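Local coordinates for protein putative polysaccharide deacetylase (Bdellovibrio bacteriovorus HD100, PDB 5JP6) that probably removes acetyl groups from peptidoglycan as a zinc-binding carbohydrate esterase family 4 enzyme that acts on the prey cell wall during predation, at residues D36-Q41 against W308-N313; N59-F64 against E100-L105; Q88-F93 against A115-H120; G132-A137 against R340-M345. The protein carries 1 engineered substitution. One frame throughout, in Å; residues are numbered along the deposited sequence.

Interaction 1: D36-Q41 against W308-N313; sequences DNQSAQ and WRTQSN
The last turn of helix 24-39 meets the loop 308-313 most closely where the CA atoms of Asn37 and Arg309 come within 6.0 Å. Asn37 uses both ends of its amide on loop backbone. CG stands anti to the backbone N (chi1 -174°), and beyond it OD1 takes the N-H of Thr310 on a lone pair at 2.8 Å and ND2 gives a proton to Trp308 O at 3.0 Å, the acceptor lying in the amide plane. One side chain thus satisfies two backbone groups either side of Arg309. Gln38 adds a bent arm whose NE2 bonds Thr310 O at 3.2 Å. In the other direction, Arg309 grips the helix end. Its NH1 and NH2 both converge on Ala40 O through two bent bonds, each 2.8 Å from it, with the oxygen in the guanidinium plane. Ala40 is the first residue to leave helical geometry, and a positive group placed there would probably interact favourably with the helix dipole. Ala40 CB packs on CH2 of Trp308 at 3.8 Å, and Ala40 O lies at the edge of the indole. Trp308 also stacks on Trp46 of helix 43-47, and its side chain is about 7 Å from that of the zinc ligand Tyr280. The contact therefore joins the N-terminal helices to the loop between strand 303-304 and helix 313-327 of the NodB homology region.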
loop_
_atom_site.group_PDB
_atom_site.type_symbol
_atom_site.label_atom_id
_atom_site.label_comp_id
_atom_site.label_asym_id
_atom_site.label_seq_id
_atom_site.Cartn_x
_atom_site.Cartn_y
_atom_site.Cartn_z
ATOM N N ASP A 36 -16.667 -10.391 2.817
ATOM C CA ASP A 36 -15.756 -10.741 1.706
ATOM C C ASP A 36 -14.292 -10.621 2.154
ATOM O O ASP A 36 -13.442 -11.416 1.745
ATOM C CB ASP A 36 -15.955 -9.844 0.481
ATOM C CG ASP A 36 -17.199 -10.153 -0.299
ATOM O OD1 ASP A 36 -17.950 -11.053 0.116
ATOM O OD2 ASP A 36 -17.413 -9.494 -1.349
ATOM N N ASN A 37 -13.996 -9.631 2.994
ATOM C CA ASN A 37 -12.634 -9.452 3.480
ATOM C C ASN A 37 -12.191 -10.654 4.322
ATOM O O ASN A 37 -11.048 -11.074 4.289
ATOM C CB ASN A 37 -12.519 -8.178 4.302
ATOM C CG ASN A 37 -11.092 -7.886 4.711
ATOM O OD1 ASN A 37 -10.673 -8.191 5.799
ATOM N ND2 ASN A 37 -10.356 -7.258 3.811
ATOM N N GLN A 38 -13.114 -11.212 5.074
ATOM C CA GLN A 38 -12.792 -12.370 5.861
ATOM C C GLN A 38 -12.770 -13.685 5.091
ATOM O O GLN A 38 -11.972 -14.557 5.413
ATOM C CB GLN A 38 -13.745 -12.416 7.042
ATOM C CG GLN A 38 -13.448 -11.322 8.075
ATOM C CD GLN A 38 -11.935 -11.135 8.397
ATOM O OE1 GLN A 38 -11.279 -11.999 9.049
ATOM N NE2 GLN A 38 -11.375 -10.008 7.954
ATOM N N SER A 39 -13.610 -13.828 4.072
ATOM C CA SER A 39 -13.719 -15.102 3.377
ATOM C C SER A 39 -12.693 -15.234 2.221
ATOM O O SER A 39 -12.366 -16.367 1.801
ATOM C CB SER A 39 -15.171 -15.316 2.911
ATOM O OG SER A 39 -15.535 -14.391 1.912
ATOM N N ALA A 40 -12.163 -14.106 1.738
ATOM C CA ALA A 40 -11.141 -14.135 0.673
ATOM C C ALA A 40 -9.926 -14.959 1.101
ATOM O O ALA A 40 -9.423 -14.762 2.200
ATOM C CB ALA A 40 -10.723 -12.721 0.292
ATOM N N GLN A 41 -9.473 -15.906 0.270
ATOM C CA GLN A 41 -8.323 -16.720 0.649
ATOM C C GLN A 41 -7.031 -16.095 0.181
ATOM O O GLN A 41 -5.957 -16.412 0.689
ATOM C CB GLN A 41 -8.424 -18.138 0.096
ATOM C CG GLN A 41 -9.399 -19.005 0.857
ATOM C CD GLN A 41 -10.032 -20.042 -0.039
ATOM O OE1 GLN A 41 -9.816 -21.229 0.134
ATOM N NE2 GLN A 41 -10.803 -19.589 -1.023
ATOM N N TRP A 308 -3.925 -6.577 3.633
ATOM C CA TRP A 308 -5.266 -6.203 3.116
ATOM C C TRP A 308 -6.387 -6.745 4.016
ATOM O O TRP A 308 -7.529 -6.275 3.935
ATOM C CB TRP A 308 -5.438 -6.726 1.680
ATOM C CG TRP A 308 -5.224 -8.207 1.532
ATOM C CD1 TRP A 308 -4.065 -8.840 1.191
ATOM C CD2 TRP A 308 -6.206 -9.246 1.732
ATOM N NE1 TRP A 308 -4.257 -10.193 1.183
ATOM C CE2 TRP A 308 -5.552 -10.473 1.522
ATOM C CE3 TRP A 308 -7.553 -9.256 2.108
ATOM C CZ2 TRP A 308 -6.210 -11.690 1.624
ATOM C CZ3 TRP A 308 -8.193 -10.480 2.227
ATOM C CH2 TRP A 308 -7.525 -11.667 1.973
ATOM N N ARG A 309 -6.094 -7.785 4.804
ATOM C CA ARG A 309 -7.120 -8.444 5.609
ATOM C C ARG A 309 -7.240 -7.768 6.972
ATOM O O ARG A 309 -6.261 -7.569 7.667
ATOM C CB ARG A 309 -6.806 -9.946 5.756
ATOM C CG ARG A 309 -8.023 -10.730 6.213
ATOM C CD ARG A 309 -7.692 -12.120 6.668
ATOM N NE ARG A 309 -7.120 -12.949 5.633
ATOM C CZ ARG A 309 -7.820 -13.592 4.698
ATOM N NH1 ARG A 309 -9.137 -13.396 4.590
ATOM N NH2 ARG A 309 -7.186 -14.400 3.858
ATOM N N THR A 310 -8.445 -7.417 7.362
ATOM C CA THR A 310 -8.699 -6.917 8.709
ATOM C C THR A 310 -8.276 -7.999 9.694
ATOM O O THR A 310 -8.706 -9.169 9.601
ATOM C CB THR A 310 -10.159 -6.546 8.931
ATOM O OG1 THR A 310 -10.569 -5.595 7.950
ATOM C CG2 THR A 310 -10.398 -5.968 10.348
ATOM N N GLN A 311 -7.468 -7.581 10.664
ATOM C CA GLN A 311 -6.912 -8.500 11.656
ATOM C C GLN A 311 -6.242 -7.662 12.730
ATOM O O GLN A 311 -5.982 -6.471 12.503
ATOM C CB GLN A 311 -5.892 -9.417 11.039
ATOM C CG GLN A 311 -4.677 -8.708 10.452
ATOM C CD GLN A 311 -3.890 -9.593 9.497
ATOM O OE1 GLN A 311 -3.257 -10.566 9.914
ATOM N NE2 GLN A 311 -3.948 -9.278 8.224
ATOM N N SER A 312 -5.934 -8.272 13.864
ATOM C CA SER A 312 -5.216 -7.564 14.926
ATOM C C SER A 312 -3.792 -7.241 14.492
ATOM O O SER A 312 -3.223 -7.901 13.606
ATOM C CB SER A 312 -5.185 -8.413 16.188
ATOM O OG SER A 312 -4.497 -9.632 15.985
ATOM N N ASN A 313 -3.186 -6.260 15.154
ATOM C CA ASN A 313 -1.778 -5.997 14.923
ATOM C C ASN A 313 -0.942 -7.249 15.157
ATOM O O ASN A 313 -0.033 -7.559 14.393
ATOM C CB ASN A 313 -1.261 -4.950 15.895
ATOM C CG ASN A 313 -1.752 -3.535 15.626
ATOM O OD1 ASN A 313 -2.725 -3.302 14.968
ATOM N ND2 ASN A 313 -1.055 -2.573 16.261
#

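Interaction 2: N59-F64 against E100-L105; sequences NWRHEF and ENNRAL
The guanidinium of Arg61 has CB of Asn101 over one face and OD1 of Asn102 at its edge, while the ring of Phe64 is met obliquely by Ala104 CB and Leu105 CD2. The edge contact is a hydrogen bond: NH1 of Arg61 gives a nearly straight bond (165°) to Asn102 OD1 at 2.8 Å, the oxygen lying in the guanidinium plane. A bend at chi3 (-53°) places NE, and the two side chains cross at about a right angle. The aliphatic part of Arg61 works as well, since CD approaches Asn101 O at 3.2 Å. Asn102 is buried, and its amide is used at both ends, because ND2 bonds Glu96 O. Beside this polar patch, Leu105 splits its branches: CD1 touches both CB of Trp60 and CG of Arg61, while CD2 packs on CD2 of Phe64 at 3.5 Å. Phe64 CZ also packs on Ala104 CB at 3.8 Å. Trp60 turns its indole away toward helices 24-39 and 71-83. The result is plain helix packing away from the zinc site, in which helix 53-66 lies against the 3-10 turn leading into the short helix 103-106, within the all-helical N-terminal part of the chain.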
loop_
_atom_site.group_PDB
_atom_site.type_symbol
_atom_site.label_atom_id
_atom_site.label_comp_id
_atom_site.label_asym_id
_atom_site.label_seq_id
_atom_site.Cartn_x
_atom_site.Cartn_y
_atom_site.Cartn_z
ATOM N N ASN A 59 -19.056 4.494 -5.876
ATOM C CA ASN A 59 -20.434 4.398 -6.335
ATOM C C ASN A 59 -21.373 5.268 -5.513
ATOM O O ASN A 59 -22.243 5.913 -6.070
ATOM C CB ASN A 59 -20.921 2.962 -6.282
ATOM C CG ASN A 59 -22.369 2.839 -6.719
ATOM O OD1 ASN A 59 -22.719 3.133 -7.872
ATOM N ND2 ASN A 59 -23.225 2.475 -5.798
ATOM N N TRP A 60 -21.196 5.289 -4.191
ATOM C CA TRP A 60 -22.029 6.158 -3.339
ATOM C C TRP A 60 -21.815 7.639 -3.656
ATOM O O TRP A 60 -22.762 8.402 -3.644
ATOM C CB TRP A 60 -21.833 5.879 -1.828
ATOM C CG TRP A 60 -22.403 4.552 -1.425
ATOM C CD1 TRP A 60 -23.551 3.957 -1.927
ATOM C CD2 TRP A 60 -21.902 3.666 -0.431
ATOM N NE1 TRP A 60 -23.759 2.755 -1.321
ATOM C CE2 TRP A 60 -22.766 2.538 -0.405
ATOM C CE3 TRP A 60 -20.805 3.696 0.433
ATOM C CZ2 TRP A 60 -22.572 1.460 0.458
ATOM C CZ3 TRP A 60 -20.614 2.627 1.287
ATOM C CH2 TRP A 60 -21.492 1.512 1.296
ATOM N N ARG A 61 -20.588 8.048 -3.953
ATOM C CA ARG A 61 -20.386 9.425 -4.354
ATOM C C ARG A 61 -21.177 9.719 -5.622
ATOM O O ARG A 61 -21.747 10.800 -5.740
ATOM C CB ARG A 61 -18.919 9.753 -4.571
ATOM C CG ARG A 61 -18.099 9.835 -3.318
ATOM C CD ARG A 61 -16.738 10.477 -3.532
ATOM N NE ARG A 61 -15.985 9.857 -4.608
ATOM C CZ ARG A 61 -15.188 8.794 -4.463
ATOM N NH1 ARG A 61 -15.058 8.182 -3.285
ATOM N NH2 ARG A 61 -14.538 8.312 -5.509
ATOM N N HIS A 62 -21.180 8.783 -6.580
ATOM C CA HIS A 62 -21.932 8.977 -7.822
ATOM C C HIS A 62 -23.435 9.060 -7.555
ATOM O O HIS A 62 -24.112 9.976 -8.024
ATOM C CB HIS A 62 -21.611 7.884 -8.822
ATOM C CG HIS A 62 -22.306 8.053 -10.126
ATOM N ND1 HIS A 62 -21.817 8.877 -11.119
ATOM C CD2 HIS A 62 -23.479 7.556 -10.584
ATOM C CE1 HIS A 62 -22.643 8.848 -12.150
ATOM N NE2 HIS A 62 -23.658 8.052 -11.850
ATOM N N GLU A 63 -23.952 8.145 -6.742
ATOM C CA GLU A 63 -25.383 8.146 -6.422
ATOM C C GLU A 63 -25.817 9.429 -5.726
ATOM O O GLU A 63 -26.880 9.987 -6.013
ATOM C CB GLU A 63 -25.735 6.938 -5.554
ATOM C CG GLU A 63 -25.530 5.627 -6.297
ATOM C CD GLU A 63 -25.904 4.410 -5.494
ATOM O OE1 GLU A 63 -26.099 4.513 -4.252
ATOM O OE2 GLU A 63 -26.014 3.339 -6.129
ATOM N N PHE A 64 -24.962 9.880 -4.813
ATOM C CA PHE A 64 -25.176 11.104 -4.046
ATOM C C PHE A 64 -25.204 12.327 -4.967
ATOM O O PHE A 64 -26.040 13.204 -4.834
ATOM C CB PHE A 64 -24.069 11.174 -2.996
ATOM C CG PHE A 64 -24.210 12.265 -1.976
ATOM C CD1 PHE A 64 -23.781 13.558 -2.257
ATOM C CD2 PHE A 64 -24.706 11.997 -0.704
ATOM C CE1 PHE A 64 -23.874 14.550 -1.318
ATOM C CE2 PHE A 64 -24.772 12.992 0.238
ATOM C CZ PHE A 64 -24.360 14.266 -0.065
ATOM N N GLU A 100 -11.069 12.952 1.936
ATOM C CA GLU A 100 -11.862 14.203 1.781
ATOM C C GLU A 100 -12.863 14.144 0.618
ATOM O O GLU A 100 -13.825 14.880 0.641
ATOM C CB GLU A 100 -10.976 15.443 1.691
ATOM C CG GLU A 100 -10.344 15.893 3.021
ATOM C CD GLU A 100 -11.336 16.287 4.142
ATOM O OE1 GLU A 100 -12.574 16.422 3.912
ATOM O OE2 GLU A 100 -10.856 16.460 5.298
ATOM N N ASN A 101 -12.657 13.300 -0.402
ATOM C CA ASN A 101 -13.651 13.147 -1.482
ATOM C C ASN A 101 -14.995 12.652 -0.949
ATOM O O ASN A 101 -16.022 12.927 -1.561
ATOM C CB ASN A 101 -13.166 12.255 -2.598
ATOM C CG ASN A 101 -12.122 12.931 -3.463
ATOM O OD1 ASN A 101 -11.988 14.185 -3.497
ATOM N ND2 ASN A 101 -11.390 12.123 -4.173
ATOM N N ASN A 102 -14.975 11.986 0.198
ATOM C CA ASN A 102 -16.178 11.403 0.796
ATOM C C ASN A 102 -16.798 12.290 1.896
ATOM O O ASN A 102 -17.732 11.877 2.600
ATOM C CB ASN A 102 -15.842 10.032 1.388
ATOM C CG ASN A 102 -15.495 9.033 0.332
ATOM O OD1 ASN A 102 -16.081 9.054 -0.774
ATOM N ND2 ASN A 102 -14.552 8.161 0.637
ATOM N N ARG A 103 -16.294 13.516 1.994
ATOM C CA ARG A 103 -16.632 14.421 3.099
ATOM C C ARG A 103 -18.139 14.529 3.293
ATOM O O ARG A 103 -18.642 14.469 4.440
ATOM C CB ARG A 103 -16.008 15.822 2.877
ATOM C CG ARG A 103 -16.299 16.793 4.008
ATOM C CD ARG A 103 -16.227 18.259 3.599
ATOM N NE ARG A 103 -17.157 18.598 2.504
ATOM C CZ ARG A 103 -18.495 18.652 2.597
ATOM N NH1 ARG A 103 -19.137 18.369 3.742
ATOM N NH2 ARG A 103 -19.202 18.977 1.521
ATOM N N ALA A 104 -18.885 14.739 2.198
ATOM C CA ALA A 104 -20.341 14.956 2.341
ATOM C C ALA A 104 -21.089 13.714 2.766
ATOM O O ALA A 104 -22.142 13.799 3.396
ATOM C CB ALA A 104 -20.935 15.505 1.070
ATOM N N LEU A 105 -20.565 12.555 2.401
ATOM C CA LEU A 105 -21.184 11.290 2.804
ATOM C C LEU A 105 -21.086 11.018 4.294
ATOM O O LEU A 105 -22.017 10.464 4.897
ATOM C CB LEU A 105 -20.577 10.118 2.048
ATOM C CG LEU A 105 -20.928 9.985 0.571
ATOM C CD1 LEU A 105 -20.102 8.915 -0.115
ATOM C CD2 LEU A 105 -22.378 9.669 0.360
#

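Interaction 3: Q88-F93 against A115-H120; sequences QDLTLF and AQVDEH
Gln88 O is gripped twice by Thr91, through OG1 at 2.6 Å and through the backbone N at 3.3 Å, and the same two residues meet His120 across the contact. The hydroxyl occupies the position between backbone N and carbonyl carbon (chi1 68°), while CG2 comes to His120 CD2 at 3.7 Å. Over one face of the imidazole lies Gln88 CA, 4.0 Å from the ring centroid and 22° off the normal, a CH-pi contact offset toward the rim. Gln88 OE1 approaches His120 CE1 at 3.4 Å. Here the short helix 87-90 packs against the long helix 110-126, part of the helical N-terminal region. The polar end of His120 looks past this contact: NE2 bonds NH1 of Arg340, from helix 339-354. Further along, Leu90 and Val117 cross at about a right angle, with Leu90 CG 3.7 Å from Val117 CG2. Leu90 CD2 also touches Gln116 CB, and Val117 CG1 reaches Thr91 CG2 at 4.1 Å.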
loop_
_atom_site.group_PDB
_atom_site.type_symbol
_atom_site.label_atom_id
_atom_site.label_comp_id
_atom_site.label_asym_id
_atom_site.label_seq_id
_atom_site.Cartn_x
_atom_site.Cartn_y
_atom_site.Cartn_z
ATOM N N GLN A 88 -12.810 -2.889 15.301
ATOM C CA GLN A 88 -11.766 -3.553 14.493
ATOM C C GLN A 88 -12.279 -3.653 13.025
ATOM O O GLN A 88 -11.514 -3.456 12.071
ATOM C CB GLN A 88 -11.348 -4.940 15.031
ATOM C CG GLN A 88 -10.208 -5.580 14.232
ATOM C CD GLN A 88 -9.626 -6.769 14.900
ATOM O OE1 GLN A 88 -9.020 -6.650 15.959
ATOM N NE2 GLN A 88 -9.815 -7.931 14.296
ATOM N N ASP A 89 -13.556 -4.019 12.832
ATOM C CA ASP A 89 -14.126 -4.100 11.495
ATOM C C ASP A 89 -14.255 -2.750 10.799
ATOM O O ASP A 89 -14.071 -2.648 9.557
ATOM C CB ASP A 89 -15.480 -4.780 11.523
ATOM C CG ASP A 89 -15.366 -6.242 11.796
ATOM O OD1 ASP A 89 -14.329 -6.846 11.396
ATOM O OD2 ASP A 89 -16.247 -6.800 12.484
ATOM N N LEU A 90 -14.532 -1.729 11.588
ATOM C CA LEU A 90 -14.627 -0.382 11.070
ATOM C C LEU A 90 -13.291 0.052 10.387
ATOM O O LEU A 90 -13.293 0.843 9.427
ATOM C CB LEU A 90 -15.020 0.602 12.172
ATOM C CG LEU A 90 -15.234 2.060 11.765
ATOM C CD1 LEU A 90 -16.347 2.189 10.728
ATOM C CD2 LEU A 90 -15.550 2.875 13.023
ATOM N N THR A 91 -12.171 -0.502 10.859
ATOM C CA THR A 91 -10.878 -0.168 10.249
ATOM C C THR A 91 -10.837 -0.445 8.745
ATOM O O THR A 91 -10.060 0.171 8.024
ATOM C CB THR A 91 -9.638 -0.800 10.933
ATOM O OG1 THR A 91 -9.607 -2.221 10.748
ATOM C CG2 THR A 91 -9.617 -0.435 12.413
ATOM N N LEU A 92 -11.670 -1.367 8.269
ATOM C CA LEU A 92 -11.740 -1.664 6.839
ATOM C C LEU A 92 -12.161 -0.427 6.014
ATOM O O LEU A 92 -11.826 -0.325 4.844
ATOM C CB LEU A 92 -12.718 -2.818 6.601
ATOM C CG LEU A 92 -12.770 -3.402 5.207
ATOM C CD1 LEU A 92 -11.445 -4.033 4.789
ATOM C CD2 LEU A 92 -13.872 -4.449 5.147
ATOM N N PHE A 93 -12.944 0.457 6.632
ATOM C CA PHE A 93 -13.490 1.642 5.976
ATOM C C PHE A 93 -12.750 2.921 6.335
ATOM O O PHE A 93 -13.144 3.996 5.925
ATOM C CB PHE A 93 -14.968 1.777 6.365
ATOM C CG PHE A 93 -15.831 0.701 5.820
ATOM C CD1 PHE A 93 -16.381 0.820 4.537
ATOM C CD2 PHE A 93 -16.100 -0.446 6.583
ATOM C CE1 PHE A 93 -17.165 -0.191 4.016
ATOM C CE2 PHE A 93 -16.909 -1.443 6.058
ATOM C CZ PHE A 93 -17.424 -1.318 4.772
ATOM N N ALA A 115 -12.832 8.454 16.020
ATOM C CA ALA A 115 -12.514 8.241 17.430
ATOM C C ALA A 115 -12.526 6.712 17.738
ATOM O O ALA A 115 -11.690 6.215 18.485
ATOM C CB ALA A 115 -13.482 9.023 18.339
ATOM N N GLN A 116 -13.490 5.970 17.175
ATOM C CA GLN A 116 -13.607 4.510 17.394
ATOM C C GLN A 116 -12.374 3.820 16.826
ATOM O O GLN A 116 -11.783 2.968 17.476
ATOM C CB GLN A 116 -14.887 3.913 16.746
ATOM C CG GLN A 116 -16.172 4.161 17.496
ATOM C CD GLN A 116 -16.195 3.392 18.796
ATOM O OE1 GLN A 116 -16.149 3.992 19.879
ATOM N NE2 GLN A 116 -16.198 2.039 18.707
ATOM N N VAL A 117 -11.971 4.207 15.610
ATOM C CA VAL A 117 -10.809 3.593 14.990
ATOM C C VAL A 117 -9.523 3.936 15.735
ATOM O O VAL A 117 -8.677 3.060 15.995
ATOM C CB VAL A 117 -10.748 3.957 13.473
ATOM C CG1 VAL A 117 -9.430 3.637 12.893
ATOM C CG2 VAL A 117 -11.899 3.249 12.753
ATOM N N ASP A 118 -9.379 5.203 16.115
ATOM C CA ASP A 118 -8.201 5.612 16.835
ATOM C C ASP A 118 -8.081 4.923 18.200
ATOM O O ASP A 118 -6.988 4.541 18.623
ATOM C CB ASP A 118 -8.150 7.127 16.980
ATOM C CG ASP A 118 -7.922 7.856 15.664
ATOM O OD1 ASP A 118 -7.614 7.223 14.628
ATOM O OD2 ASP A 118 -8.071 9.114 15.659
ATOM N N GLU A 119 -9.202 4.745 18.883
ATOM C CA GLU A 119 -9.232 4.046 20.179
ATOM C C GLU A 119 -8.854 2.563 19.996
ATOM O O GLU A 119 -8.099 1.988 20.790
ATOM C CB GLU A 119 -10.622 4.165 20.820
ATOM C CG GLU A 119 -10.742 3.382 22.099
ATOM C CD GLU A 119 -12.096 3.577 22.766
ATOM O OE1 GLU A 119 -13.126 3.744 22.073
ATOM O OE2 GLU A 119 -12.134 3.551 23.992
ATOM N N HIS A 120 -9.304 1.975 18.882
ATOM C CA HIS A 120 -8.926 0.589 18.558
ATOM C C HIS A 120 -7.400 0.495 18.420
ATOM O O HIS A 120 -6.766 -0.365 19.036
ATOM C CB HIS A 120 -9.604 0.118 17.275
ATOM C CG HIS A 120 -8.991 -1.112 16.696
ATOM N ND1 HIS A 120 -9.287 -2.379 17.143
ATOM C CD2 HIS A 120 -8.073 -1.267 15.719
ATOM C CE1 HIS A 120 -8.585 -3.265 16.461
ATOM N NE2 HIS A 120 -7.847 -2.612 15.587
#

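Interaction 4: G132-A137 against R340-M345; sequences GHALKA and RTAEIM
Ala342, early in helix 339-354, packs its CB on CB of Ala134 at 3.8 Å, a small apolar touch between helix and loop. Its carbonyl is linked to the loop through a water, which donates to Ala342 O and accepts from His133 N, both at 2.8 Å. Glu343 comes next and carries most of the contact. Its chain is bent at chi2 (-79°), and OE2 accepts the N-H of Ala134 at 3.0 Å. That bond is fairly straight (164°), although the donor stands well above the carboxylate plane. OE2 also lies near Ala134 CB. The buried carboxylate is also held by salt bridges from Arg339 NE to OE2 and from Arg125 NH2 to OE1, charges that would favour its ionised form. At the backbone of Glu343 the loop comes close: Gly132 CA lies 3.5 Å from Glu343 O as a CA-H...O contact. A second water accepts from Gly132 N at 2.9 Å and lies 2.7 Å from Glu343 O, to which it probably donates. On the loop itself, the ring nitrogen ND1 of His133 takes the N-H of Leu135 at 3.1 Å. The loop between helix 110-126 and strand 150-153 is thus packed against helix 339-354, with helix 183-193 touching Ala134 and Ala342, and Phe121 of helix 110-126 packing on Glu343.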
loop_
_atom_site.group_PDB
_atom_site.type_symbol
_atom_site.label_atom_id
_atom_site.label_comp_id
_atom_site.label_asym_id
_atom_site.label_seq_id
_atom_site.Cartn_x
_atom_site.Cartn_y
_atom_site.Cartn_z
ATOM N N GLY A 132 4.091 1.717 17.333
ATOM C CA GLY A 132 4.116 2.669 16.271
ATOM C C GLY A 132 2.904 3.572 16.332
ATOM O O GLY A 132 2.168 3.527 17.291
ATOM N N HIS A 133 2.767 4.450 15.352
ATOM C CA HIS A 133 1.629 5.322 15.243
ATOM C C HIS A 133 1.552 5.823 13.821
ATOM O O HIS A 133 2.468 6.511 13.358
ATOM C CB HIS A 133 1.719 6.526 16.166
ATOM C CG HIS A 133 0.391 7.037 16.574
ATOM N ND1 HIS A 133 -0.568 7.410 15.663
ATOM C CD2 HIS A 133 -0.145 7.231 17.799
ATOM C CE1 HIS A 133 -1.653 7.790 16.313
ATOM N NE2 HIS A 133 -1.418 7.695 17.614
ATOM N N ALA A 134 0.441 5.526 13.161
ATOM C CA ALA A 134 0.302 5.912 11.775
ATOM C C ALA A 134 -0.034 7.372 11.568
ATOM O O ALA A 134 0.065 7.849 10.453
ATOM C CB ALA A 134 -0.750 5.079 11.093
ATOM N N LEU A 135 -0.517 8.053 12.610
ATOM C CA LEU A 135 -1.114 9.376 12.464
ATOM C C LEU A 135 -0.211 10.504 12.940
ATOM O O LEU A 135 -0.467 11.694 12.638
ATOM C CB LEU A 135 -2.437 9.504 13.205
ATOM C CG LEU A 135 -3.453 8.457 12.968
ATOM C CD1 LEU A 135 -4.714 8.819 13.740
ATOM C CD2 LEU A 135 -3.726 8.280 11.478
ATOM N N LYS A 136 0.763 10.172 13.782
ATOM C CA LYS A 136 1.620 11.208 14.337
ATOM C C LYS A 136 3.023 10.723 14.482
ATOM O O LYS A 136 3.280 9.515 14.465
ATOM C CB LYS A 136 1.113 11.681 15.672
ATOM C CG LYS A 136 1.263 10.684 16.794
ATOM C CD LYS A 136 0.803 11.309 18.131
ATOM C CE LYS A 136 -0.565 10.782 18.528
ATOM N NZ LYS A 136 -1.631 11.183 17.569
ATOM N N ALA A 137 3.926 11.707 14.598
ATOM C CA ALA A 137 5.353 11.468 14.454
ATOM C C ALA A 137 5.895 11.014 15.770
ATOM O O ALA A 137 5.956 11.782 16.737
ATOM C CB ALA A 137 6.084 12.714 13.947
ATOM N N ARG A 340 -2.706 -0.247 9.406
ATOM C CA ARG A 340 -2.164 -1.191 10.388
ATOM C C ARG A 340 -0.721 -1.558 10.060
ATOM O O ARG A 340 0.059 -1.803 10.952
ATOM C CB ARG A 340 -3.029 -2.429 10.471
ATOM C CG ARG A 340 -2.730 -3.316 11.657
ATOM C CD ARG A 340 -3.791 -4.407 11.761
ATOM N NE ARG A 340 -5.164 -3.932 11.746
ATOM C CZ ARG A 340 -5.916 -3.638 12.822
ATOM N NH1 ARG A 340 -5.428 -3.663 14.041
ATOM N NH2 ARG A 340 -7.173 -3.310 12.661
ATOM N N THR A 341 -0.386 -1.540 8.774
ATOM C CA THR A 341 0.998 -1.765 8.368
ATOM C C THR A 341 1.934 -0.694 8.910
ATOM O O THR A 341 3.046 -1.015 9.413
ATOM C CB THR A 341 1.075 -1.908 6.851
ATOM O OG1 THR A 341 0.300 -3.043 6.457
ATOM C CG2 THR A 341 2.522 -2.050 6.332
ATOM N N ALA A 342 1.500 0.568 8.862
ATOM C CA ALA A 342 2.305 1.653 9.468
ATOM C C ALA A 342 2.380 1.433 11.002
ATOM O O ALA A 342 3.453 1.619 11.616
ATOM C CB ALA A 342 1.745 3.026 9.113
ATOM N N GLU A 343 1.265 1.016 11.637
ATOM C CA GLU A 343 1.259 0.845 13.074
ATOM C C GLU A 343 2.250 -0.222 13.535
ATOM O O GLU A 343 2.793 -0.110 14.627
ATOM C CB GLU A 343 -0.147 0.449 13.568
ATOM C CG GLU A 343 -1.221 1.506 13.367
ATOM C CD GLU A 343 -1.181 2.612 14.405
ATOM O OE1 GLU A 343 -0.680 2.430 15.547
ATOM O OE2 GLU A 343 -1.721 3.713 14.093
ATOM N N ILE A 344 2.424 -1.281 12.729
ATOM C CA ILE A 344 3.303 -2.384 13.120
ATOM C C ILE A 344 4.724 -2.272 12.565
ATOM O O ILE A 344 5.568 -3.116 12.879
ATOM C CB ILE A 344 2.729 -3.765 12.747
ATOM C CG1 ILE A 344 2.642 -3.968 11.224
ATOM C CG2 ILE A 344 1.369 -3.962 13.424
ATOM C CD1 ILE A 344 2.915 -5.382 10.799
ATOM N N MET A 345 5.008 -1.211 11.800
ATOM C CA MET A 345 6.275 -1.203 11.077
ATOM C C MET A 345 7.505 -1.177 12.008
ATOM O O MET A 345 8.454 -1.962 11.806
ATOM C CB MET A 345 6.308 -0.105 10.022
ATOM C CG MET A 345 7.491 -0.206 9.049
ATOM S SD MET A 345 7.613 -1.798 8.174
ATOM C CE MET A 345 5.993 -1.956 7.433
HETATM O O HOH W 1 1.561 0.234 17.051
HETATM O O HOH W 2 4.486 3.661 13.229
#

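How the interactions relate
From the N terminus, 36-41 opens the longest loop, closed only at 308-313. Within it lie interactions 2 and 3 entire, and these cross each other: 59-64 comes first, then 88-93, 100-105 and 115-120. Both join parts of the helical N-terminal region. The loop 132-137 opens interaction 4 before interaction 1 has closed, so 1 and 4 cross, and 340-345 closes the last. These two tie the N-terminal helix 24-39 and the loop 132-137 to the NodB homology region. Arg340 connects three of the contacts, bonding Asn313 as well as His120, and Thr91 weakly, and Thr310 packs on Gln88. Interaction 2 stands apart, its nearest atoms about 5 Å from interaction 3.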